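Local structure of centrosome-associated zinc finger protein Cp190 (Drosophila melanogaster, 6ER1) at residues L37-Q46 with D73-A83; I89-L98 with M115-L124. The protein organises chromatin domains and boundary function, recruited by insulator DNA-binding proteins, and homodimerises through its N-terminal BTB domain, the part described here. All blocks are in the same frame, centred on the assembly; numbering follows the deposited sequence.

Overall arrangement
Both contacts lie in the N-terminal BTB/POZ domain of the protein. Contact 1 joins strands 37-40 and 74-76 in the mixed sheet, with its centre about 13 Å from the centre of the chain. Contact 2 is deeper, its centre about 8 Å from that of the chain, and packs helix 83-95 and the strand after it on helix 118-124. The contact centres are about 19 Å apart. Helix 83-95 starts at the end of contact 1 and carries the chain into contact 2. The two contacts also meet where F81 CE1 lies 3.8 Å from M115 SD. Contact 2 lies at the dimer interface, whereas the second subunit does not touch contact 1.

Contact 1. Residues L37-Q46 with D73-A83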
loop_
_atom_site.group_PDB
_atom_site.type_symbol
_atom_site.label_atom_id
_atom_site.label_comp_id
_atom_site.label_asym_id
_atom_site.label_seq_id
_atom_site.Cartn_x
_atom_site.Cartn_y
_atom_site.Cartn_z
ATOM N N LEU A 37 6.397 5.959 8.604
ATOM C CA LEU A 37 7.423 6.961 8.337
ATOM C C LEU A 37 6.845 8.331 8.690
ATOM O O LEU A 37 5.768 8.701 8.187
ATOM C CB LEU A 37 7.848 6.919 6.889
ATOM C CG LEU A 37 8.858 7.957 6.413
ATOM C CD1 LEU A 37 10.129 8.001 7.239
ATOM C CD2 LEU A 37 9.185 7.731 4.949
ATOM N N THR A 38 7.541 9.085 9.554
ATOM C CA THR A 38 7.124 10.399 9.971
ATOM C C THR A 38 8.124 11.390 9.417
ATOM O O THR A 38 9.326 11.295 9.719
ATOM C CB THR A 38 7.028 10.500 11.499
ATOM O OG1 THR A 38 6.076 9.535 11.979
ATOM C CG2 THR A 38 6.600 11.888 11.967
ATOM N N LEU A 39 7.626 12.324 8.597
ATOM C CA LEU A 39 8.449 13.379 8.010
ATOM C C LEU A 39 8.319 14.622 8.856
ATOM O O LEU A 39 7.207 15.036 9.188
ATOM C CB LEU A 39 7.980 13.711 6.600
ATOM C CG LEU A 39 7.743 12.510 5.689
ATOM C CD1 LEU A 39 7.217 12.956 4.359
ATOM C CD2 LEU A 39 9.004 11.694 5.512
ATOM N N GLN A 40 9.440 15.226 9.222
ATOM C CA GLN A 40 9.438 16.430 10.045
ATOM C C GLN A 40 10.022 17.631 9.318
ATOM O O GLN A 40 11.160 17.547 8.808
ATOM C CB GLN A 40 10.149 16.175 11.371
ATOM C CG GLN A 40 10.050 17.382 12.310
ATOM C CD GLN A 40 10.401 17.046 13.726
ATOM O OE1 GLN A 40 9.925 16.060 14.273
ATOM N NE2 GLN A 40 11.239 17.876 14.338
ATOM N N PHE A 41 9.254 18.732 9.332
ATOM C CA PHE A 41 9.626 19.982 8.690
ATOM C C PHE A 41 10.363 20.936 9.639
ATOM O O PHE A 41 10.407 20.706 10.855
ATOM C CB PHE A 41 8.394 20.582 8.009
ATOM C CG PHE A 41 7.772 19.660 7.015
ATOM C CD1 PHE A 41 8.441 19.348 5.854
ATOM C CD2 PHE A 41 6.528 19.119 7.231
ATOM C CE1 PHE A 41 7.873 18.496 4.919
ATOM C CE2 PHE A 41 5.942 18.294 6.311
ATOM C CZ PHE A 41 6.615 17.962 5.140
ATOM N N ARG A 42 10.937 21.997 9.084
ATOM C CA ARG A 42 11.757 22.945 9.859
ATOM C C ARG A 42 10.952 23.618 10.965
ATOM O O ARG A 42 11.499 23.918 12.045
ATOM C CB ARG A 42 12.400 24.006 8.952
ATOM C CG ARG A 42 13.516 23.477 8.057
ATOM C CD ARG A 42 14.252 24.616 7.336
ATOM N NE ARG A 42 15.132 25.351 8.242
ATOM C CZ ARG A 42 15.914 26.367 7.870
ATOM N NH1 ARG A 42 16.665 26.980 8.770
ATOM N NH2 ARG A 42 15.959 26.779 6.605
ATOM N N ASP A 43 9.650 23.827 10.705
ATOM C CA ASP A 43 8.730 24.424 11.698
ATOM C C ASP A 43 8.236 23.415 12.790
ATOM O O ASP A 43 7.393 23.761 13.636
ATOM C CB ASP A 43 7.546 25.127 10.947
ATOM C CG ASP A 43 6.629 24.158 10.168
ATOM O OD1 ASP A 43 6.837 22.935 10.257
ATOM O OD2 ASP A 43 5.667 24.679 9.514
ATOM N N ASN A 44 8.770 22.189 12.748
ATOM C CA ASN A 44 8.497 21.059 13.673
ATOM C C ASN A 44 7.181 20.345 13.382
ATOM O O ASN A 44 6.846 19.378 14.074
ATOM C CB ASN A 44 8.641 21.405 15.170
ATOM C CG ASN A 44 10.006 21.976 15.516
ATOM O OD1 ASN A 44 11.047 21.499 15.048
ATOM N ND2 ASN A 44 10.010 23.009 16.341
ATOM N N SER A 45 6.462 20.757 12.332
ATOM C CA SER A 45 5.245 20.052 11.930
ATOM C C SER A 45 5.634 18.719 11.271
ATOM O O SER A 45 6.782 18.516 10.855
ATOM C CB SER A 45 4.375 20.884 10.992
ATOM O OG SER A 45 5.001 21.109 9.758
ATOM N N GLN A 46 4.696 17.789 11.264
ATOM C CA GLN A 46 4.950 16.444 10.802
ATOM C C GLN A 46 3.895 15.982 9.838
ATOM O O GLN A 46 2.726 16.339 9.941
ATOM C CB GLN A 46 5.013 15.499 11.996
ATOM C CG GLN A 46 6.169 15.765 12.936
ATOM C CD GLN A 46 6.247 14.799 14.089
ATOM O OE1 GLN A 46 5.242 14.211 14.507
ATOM N NE2 GLN A 46 7.434 14.651 14.636
ATOM N N ASP A 73 11.850 9.436 16.431
ATOM C CA ASP A 73 11.123 8.635 15.463
ATOM C C ASP A 73 10.636 9.400 14.217
ATOM O O ASP A 73 9.748 8.920 13.516
ATOM C CB ASP A 73 9.952 7.934 16.168
ATOM C CG ASP A 73 9.591 6.624 15.538
ATOM O OD1 ASP A 73 10.379 5.666 15.671
ATOM O OD2 ASP A 73 8.499 6.547 14.935
ATOM N N ALA A 74 11.234 10.553 13.922
ATOM C CA ALA A 74 10.848 11.352 12.754
ATOM C C ALA A 74 12.082 11.661 11.945
ATOM O O ALA A 74 13.130 11.995 12.492
ATOM C CB ALA A 74 10.177 12.652 13.164
ATOM N N LEU A 75 11.916 11.578 10.631
ATOM C CA LEU A 75 12.965 11.885 9.699
ATOM C C LEU A 75 12.994 13.402 9.425
ATOM O O LEU A 75 11.994 13.998 8.989
ATOM C CB LEU A 75 12.722 11.106 8.417
ATOM C CG LEU A 75 13.778 11.205 7.328
ATOM C CD1 LEU A 75 15.121 10.709 7.835
ATOM C CD2 LEU A 75 13.307 10.350 6.177
ATOM N N ILE A 76 14.152 14.014 9.624
ATOM C CA ILE A 76 14.290 15.473 9.463
ATOM C C ILE A 76 14.494 15.794 7.975
ATOM O O ILE A 76 15.517 15.426 7.351
ATOM C CB ILE A 76 15.472 16.011 10.260
ATOM C CG1 ILE A 76 15.294 15.693 11.748
ATOM C CG2 ILE A 76 15.653 17.486 9.999
ATOM C CD1 ILE A 76 13.979 16.167 12.343
ATOM N N MET A 77 13.509 16.438 7.384
ATOM C CA MET A 77 13.563 16.751 5.967
ATOM C C MET A 77 14.651 17.788 5.665
ATOM O O MET A 77 14.857 18.708 6.450
ATOM C CB MET A 77 12.220 17.314 5.503
ATOM C CG MET A 77 11.106 16.269 5.504
ATOM S SD MET A 77 11.364 14.837 4.447
ATOM C CE MET A 77 12.190 13.668 5.501
ATOM N N PRO A 78 15.342 17.651 4.537
ATOM C CA PRO A 78 16.299 18.666 4.135
ATOM C C PRO A 78 15.689 20.044 3.875
ATOM O O PRO A 78 14.488 20.179 3.630
ATOM C CB PRO A 78 16.928 18.099 2.868
ATOM C CG PRO A 78 16.293 16.806 2.602
ATOM C CD PRO A 78 15.234 16.542 3.579
ATOM N N ASN A 79 16.530 21.070 3.938
ATOM C CA ASN A 79 16.067 22.457 3.760
ATOM C C ASN A 79 15.382 22.709 2.434
ATOM O O ASN A 79 14.423 23.488 2.379
ATOM C CB ASN A 79 17.232 23.411 3.916
ATOM C CG ASN A 79 17.755 23.445 5.324
ATOM O OD1 ASN A 79 17.049 23.123 6.279
ATOM N ND2 ASN A 79 19.003 23.855 5.466
ATOM N N GLU A 80 15.810 21.995 1.390
ATOM C CA GLU A 80 15.213 22.178 0.062
ATOM C C GLU A 80 13.957 21.360 -0.165
ATOM O O GLU A 80 13.409 21.422 -1.270
ATOM C CB GLU A 80 16.207 21.848 -1.080
ATOM C CG GLU A 80 16.546 20.357 -1.332
ATOM C CD GLU A 80 17.705 19.876 -0.497
ATOM O OE1 GLU A 80 17.951 20.467 0.597
ATOM O OE2 GLU A 80 18.339 18.897 -0.928
ATOM N N PHE A 81 13.489 20.618 0.851
ATOM C CA PHE A 81 12.411 19.659 0.661
ATOM C C PHE A 81 11.434 19.794 1.816
ATOM O O PHE A 81 11.341 18.964 2.715
ATOM C CB PHE A 81 13.032 18.243 0.572
ATOM C CG PHE A 81 12.132 17.178 0.021
ATOM C CD1 PHE A 81 11.673 17.237 -1.271
ATOM C CD2 PHE A 81 11.828 16.050 0.783
ATOM C CE1 PHE A 81 10.916 16.208 -1.820
ATOM C CE2 PHE A 81 11.080 15.017 0.234
ATOM C CZ PHE A 81 10.600 15.103 -1.059
ATOM N N GLN A 82 10.751 20.947 1.827
ATOM C CA GLN A 82 9.803 21.300 2.895
ATOM C C GLN A 82 8.378 21.165 2.437
ATOM O O GLN A 82 8.081 20.653 1.328
ATOM C CB GLN A 82 10.139 22.722 3.402
ATOM C CG GLN A 82 11.517 22.748 4.014
ATOM C CD GLN A 82 11.569 22.032 5.367
ATOM O OE1 GLN A 82 10.770 22.342 6.283
ATOM N NE2 GLN A 82 12.535 21.138 5.545
ATOM N N ALA A 83 7.429 21.524 3.291
ATOM C CA ALA A 83 6.016 21.161 3.056
ATOM C C ALA A 83 5.459 21.726 1.760
ATOM O O ALA A 83 4.572 21.152 1.168
ATOM C CB ALA A 83 5.137 21.543 4.247
HETATM O O HOH W 1 9.649 7.768 11.041
HETATM O O HOH W 2 12.994 19.652 8.220
HETATM O O HOH W 3 9.010 24.226 7.660
#
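A83 packs on one face of the F41 ring. Its methyl CB sits over the centre of the ring, 3.9 Å from the centroid, in a CH-pi contact. The Q82 side chain runs antiparallel beside F41, its amide plane turned 81° from the ring. Q82 OE1 faces the backbone of R42, and R42 N gives it a nearly straight hydrogen bond of 2.8 Å. The other end of the amide is held too: Q82 NE2 donates to P78 O at 2.9 Å. The two bonds fix the rotation of the amide, and water 2 and water 3 add a bond at NE2 and OE1 respectively. The R42 side chain, in one of its two conformers, crosses that of Q82 at about a right angle, its CG beside the amide.

Earlier in both segments the backbones pair as parallel strands. L75 N donates to T38 O at 2.8 Å, L75 O accepts from Q40 N at 2.8 Å, and M77 N reaches Q40 O at 3.0 Å. Q40 and I76 are neighbours on one face and point the same way. CG of Q40 is trans to the backbone N (chi1 -175°) and the chain stays extended, which carries the amide to I76 CD1 and the methyl of A74. Q46 NE2 holds Q40 OE1 by a 2.9 Å bond. L39 and L75 point to the other face, toward helix 60-67. There the bent M77 chain crosses L39 and brings its CE to 3.7 Å from L39 CD2. L39 and F41 also touch V86 of helix 83-95.

These two strands are sheet neighbours, though strands 46-49 and 70-71 and helices 51-57 and 60-67 separate them in sequence. This parallel pairing in a mixed sheet packed on helices belongs to the BTB/POZ fold.

Contact 2. Residues I89-L98 with M115-L124; sequences IVNFMYTGTL and MNMTVLLKLL
F92 O is gripped twice, by G96 N at 2.8 Å and by T95 N at 3.1 Å. These bonds close the last turn of helix 83-95 before G96, with positive phi, turns the chain into strand 97-101. The F92 side chain points into the contact. With CG trans to the backbone N (chi1 169°), the ring is laid against helix 118-124. L120 CD1 stands over the centre of one face, 4.2 Å from the centroid and 10° off the normal, a CH-pi contact. The ring edge meets V119 CG1 and M117 CE in its plane. The F92 and L123 side chains come at each other from opposite directions, with L123 CD2 3.6 Å from F92 CE1.

M117 runs alongside F92, pointing the other way, with its chain extended. In the conformer described here, one of two, its CE is 3.5 Å from F92 CD2. The same methyl touches M93 CG at 3.7 Å, and M117 SD rests on I89 CG2. I89 crosses L120 at about a right angle, with I89 CG1 3.8 Å from L120 CD2. On the strand side L98 crosses L120 and L124 in the same way, and its CD2 comes within 3.6 Å of L124 CD2.

The two helical segments run at 98° to each other. The second subunit packs against the contact. W17 of that subunit meets the F92 ring and hydrogen-bonds M93 O, and a strand of that subunit pairs antiparallel with T97 and L98.

No hydrogen bond crosses between the two segments. Leucine, isoleucine and valine branches, methionine ends and one aromatic ring make the contact, so it rests on close apolar packing. The union of the two helices probably depends on burial and fit of shape.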
loop_
_atom_site.group_PDB
_atom_site.type_symbol
_atom_site.label_atom_id
_atom_site.label_comp_id
_atom_site.label_asym_id
_atom_site.label_seq_id
_atom_site.Cartn_x
_atom_site.Cartn_y
_atom_site.Cartn_z
ATOM N N ILE A 89 3.329 16.728 -3.424
ATOM C CA ILE A 89 3.927 15.482 -4.036
ATOM C C ILE A 89 3.387 14.249 -3.331
ATOM O O ILE A 89 3.015 13.269 -4.018
ATOM C CB ILE A 89 5.421 15.608 -4.033
ATOM C CG1 ILE A 89 5.837 16.648 -5.060
ATOM C CG2 ILE A 89 6.054 14.248 -4.401
ATOM C CD1 ILE A 89 7.286 17.006 -5.067
ATOM N N VAL A 90 3.352 14.234 -2.015
ATOM C CA VAL A 90 2.814 13.076 -1.306
ATOM C C VAL A 90 1.358 12.873 -1.646
ATOM O O VAL A 90 0.882 11.726 -1.854
ATOM C CB VAL A 90 3.044 13.188 0.216
ATOM C CG1 VAL A 90 2.234 12.156 1.010
ATOM C CG2 VAL A 90 4.507 13.034 0.557
ATOM N N ASN A 91 0.559 13.944 -1.706
ATOM C CA ASN A 91 -0.825 13.748 -2.079
ATOM C C ASN A 91 -0.993 13.139 -3.496
ATOM O O ASN A 91 -1.886 12.284 -3.740
ATOM C CB ASN A 91 -1.629 15.035 -1.951
ATOM C CG ASN A 91 -1.891 15.469 -0.498
ATOM O OD1 ASN A 91 -1.950 14.651 0.397
ATOM N ND2 ASN A 91 -2.139 16.741 -0.300
ATOM N N PHE A 92 -0.118 13.545 -4.402
ATOM C CA PHE A 92 -0.031 12.945 -5.742
ATOM C C PHE A 92 0.289 11.450 -5.636
ATOM O O PHE A 92 -0.380 10.628 -6.316
ATOM C CB PHE A 92 1.003 13.649 -6.611
ATOM C CG PHE A 92 1.318 12.946 -7.882
ATOM C CD1 PHE A 92 0.461 12.903 -8.940
ATOM C CD2 PHE A 92 2.465 12.205 -7.931
ATOM C CE1 PHE A 92 0.760 12.168 -10.069
ATOM C CE2 PHE A 92 2.786 11.472 -9.061
ATOM C CZ PHE A 92 1.942 11.474 -10.137
ATOM N N MET A 93 1.234 11.097 -4.778
ATOM C CA MET A 93 1.583 9.646 -4.686
ATOM C C MET A 93 0.409 8.806 -4.246
ATOM O O MET A 93 0.251 7.639 -4.700
ATOM C CB MET A 93 2.736 9.434 -3.740
ATOM C CG MET A 93 4.008 10.028 -4.208
ATOM S SD MET A 93 5.178 10.065 -2.832
ATOM C CE MET A 93 6.599 10.157 -3.650
ATOM N N TYR A 94 -0.481 9.329 -3.410
ATOM C CA TYR A 94 -1.675 8.610 -2.932
ATOM C C TYR A 94 -2.848 8.604 -3.902
ATOM O O TYR A 94 -3.722 7.729 -3.826
ATOM C CB TYR A 94 -2.153 9.144 -1.591
ATOM C CG TYR A 94 -1.345 8.654 -0.409
ATOM C CD1 TYR A 94 -0.184 9.269 -0.006
ATOM C CD2 TYR A 94 -1.731 7.499 0.278
ATOM C CE1 TYR A 94 0.573 8.793 1.048
ATOM C CE2 TYR A 94 -0.989 7.022 1.337
ATOM C CZ TYR A 94 0.173 7.654 1.723
ATOM O OH TYR A 94 0.895 7.216 2.798
ATOM N N THR A 95 -2.860 9.533 -4.840
ATOM C CA THR A 95 -4.068 9.768 -5.631
ATOM C C THR A 95 -3.942 9.784 -7.141
ATOM O O THR A 95 -4.941 9.516 -7.825
ATOM C CB THR A 95 -4.743 11.123 -5.266
ATOM O OG1 THR A 95 -3.906 12.202 -5.643
ATOM C CG2 THR A 95 -5.076 11.229 -3.796
ATOM N N GLY A 96 -2.763 10.109 -7.655
ATOM C CA GLY A 96 -2.558 10.397 -9.054
ATOM C C GLY A 96 -2.866 11.792 -9.533
ATOM O O GLY A 96 -2.664 12.081 -10.706
ATOM N N THR A 97 -3.343 12.668 -8.621
ATOM C CA THR A 97 -3.657 14.045 -8.896
ATOM C C THR A 97 -2.623 14.928 -8.195
ATOM O O THR A 97 -2.317 14.731 -7.011
ATOM C CB THR A 97 -5.061 14.384 -8.390
ATOM O OG1 THR A 97 -6.041 13.636 -9.095
ATOM C CG2 THR A 97 -5.353 15.843 -8.571
ATOM N N LEU A 98 -2.073 15.880 -8.943
ATOM C CA LEU A 98 -1.213 16.916 -8.383
ATOM C C LEU A 98 -2.011 18.228 -8.377
ATOM O O LEU A 98 -2.434 18.693 -9.429
ATOM C CB LEU A 98 0.037 17.120 -9.231
ATOM C CG LEU A 98 1.039 18.127 -8.664
ATOM C CD1 LEU A 98 1.787 17.601 -7.455
ATOM C CD2 LEU A 98 1.991 18.655 -9.747
ATOM N N MET A 115 14.469 14.266 -7.304
ATOM C CA MET A 115 13.988 12.989 -6.774
ATOM C C MET A 115 14.093 11.906 -7.852
ATOM O O MET A 115 13.960 10.722 -7.499
ATOM C CB MET A 115 12.524 13.047 -6.392
ATOM C CG MET A 115 12.206 14.024 -5.272
ATOM S SD MET A 115 10.417 14.198 -5.017
ATOM C CE MET A 115 10.118 12.668 -4.212
ATOM N N ASN A 116 14.274 12.291 -9.080
ATOM C CA ASN A 116 14.100 11.450 -10.286
ATOM C C ASN A 116 12.777 10.807 -10.235
ATOM O O ASN A 116 12.621 9.569 -10.535
ATOM C CB ASN A 116 15.230 10.436 -10.532
ATOM C CG ASN A 116 15.220 10.011 -11.961
ATOM O OD1 ASN A 116 15.084 10.806 -12.883
ATOM N ND2 ASN A 116 15.320 8.640 -12.163
ATOM N N MET A 117 11.705 11.456 -9.894
ATOM C CA MET A 117 10.383 10.939 -9.821
ATOM C C MET A 117 9.757 10.984 -11.180
ATOM O O MET A 117 8.957 11.850 -11.554
ATOM C CB MET A 117 9.542 11.691 -8.776
ATOM C CG MET A 117 8.195 11.103 -8.518
ATOM S SD MET A 117 7.438 11.959 -7.106
ATOM C CE MET A 117 5.789 11.351 -7.192
ATOM N N THR A 118 10.081 9.957 -11.995
ATOM C CA THR A 118 9.724 9.922 -13.368
ATOM C C THR A 118 8.242 10.124 -13.651
ATOM O O THR A 118 7.867 10.850 -14.604
ATOM C CB THR A 118 10.193 8.546 -13.962
ATOM O OG1 THR A 118 11.593 8.411 -13.670
ATOM C CG2 THR A 118 9.972 8.473 -15.454
ATOM N N VAL A 119 7.389 9.469 -12.862
ATOM C CA VAL A 119 5.967 9.555 -13.141
ATOM C C VAL A 119 5.457 11.022 -12.987
ATOM O O VAL A 119 4.586 11.431 -13.711
ATOM C CB VAL A 119 5.131 8.572 -12.312
ATOM C CG1 VAL A 119 5.194 8.840 -10.839
ATOM C CG2 VAL A 119 3.708 8.408 -12.829
ATOM N N LEU A 120 6.028 11.729 -12.040
ATOM C CA LEU A 120 5.614 13.154 -11.821
ATOM C C LEU A 120 6.246 14.060 -12.893
ATOM O O LEU A 120 5.598 15.013 -13.369
ATOM C CB LEU A 120 6.006 13.568 -10.407
ATOM C CG LEU A 120 5.665 15.031 -10.064
ATOM C CD1 LEU A 120 4.186 15.268 -10.302
ATOM C CD2 LEU A 120 6.085 15.209 -8.620
ATOM N N LEU A 121 7.501 13.787 -13.248
ATOM C CA LEU A 121 8.127 14.508 -14.389
ATOM C C LEU A 121 7.284 14.423 -15.648
ATOM O O LEU A 121 7.041 15.434 -16.325
ATOM C CB LEU A 121 9.531 13.944 -14.679
ATOM C CG LEU A 121 10.533 14.264 -13.579
ATOM C CD1 LEU A 121 11.811 13.436 -13.606
ATOM C CD2 LEU A 121 10.875 15.734 -13.592
ATOM N N LYS A 122 6.864 13.213 -15.990
ATOM C CA LYS A 122 6.050 13.021 -17.165
ATOM C C LYS A 122 4.742 13.817 -17.070
ATOM O O LYS A 122 4.300 14.437 -18.040
ATOM C CB LYS A 122 5.802 11.509 -17.359
ATOM C CG LYS A 122 7.049 10.804 -17.823
ATOM C CD LYS A 122 6.769 9.358 -18.194
ATOM C CE LYS A 122 8.037 8.616 -18.580
ATOM N NZ LYS A 122 7.815 7.150 -18.508
ATOM N N LEU A 123 4.121 13.802 -15.900
ATOM C CA LEU A 123 2.886 14.565 -15.720
ATOM C C LEU A 123 3.116 16.094 -15.897
ATOM O O LEU A 123 2.349 16.761 -16.601
ATOM C CB LEU A 123 2.301 14.242 -14.361
ATOM C CG LEU A 123 1.017 15.008 -14.012
ATOM C CD1 LEU A 123 -0.087 14.762 -15.030
ATOM C CD2 LEU A 123 0.568 14.675 -12.617
ATOM N N LEU A 124 4.176 16.599 -15.282
ATOM C CA LEU A 124 4.427 18.069 -15.293
ATOM C C LEU A 124 4.820 18.514 -16.666
ATOM O O LEU A 124 4.596 19.672 -17.032
ATOM C CB LEU A 124 5.510 18.371 -14.299
ATOM C CG LEU A 124 5.062 18.359 -12.838
ATOM C CD1 LEU A 124 6.297 18.426 -11.969
ATOM C CD2 LEU A 124 4.101 19.476 -12.495
#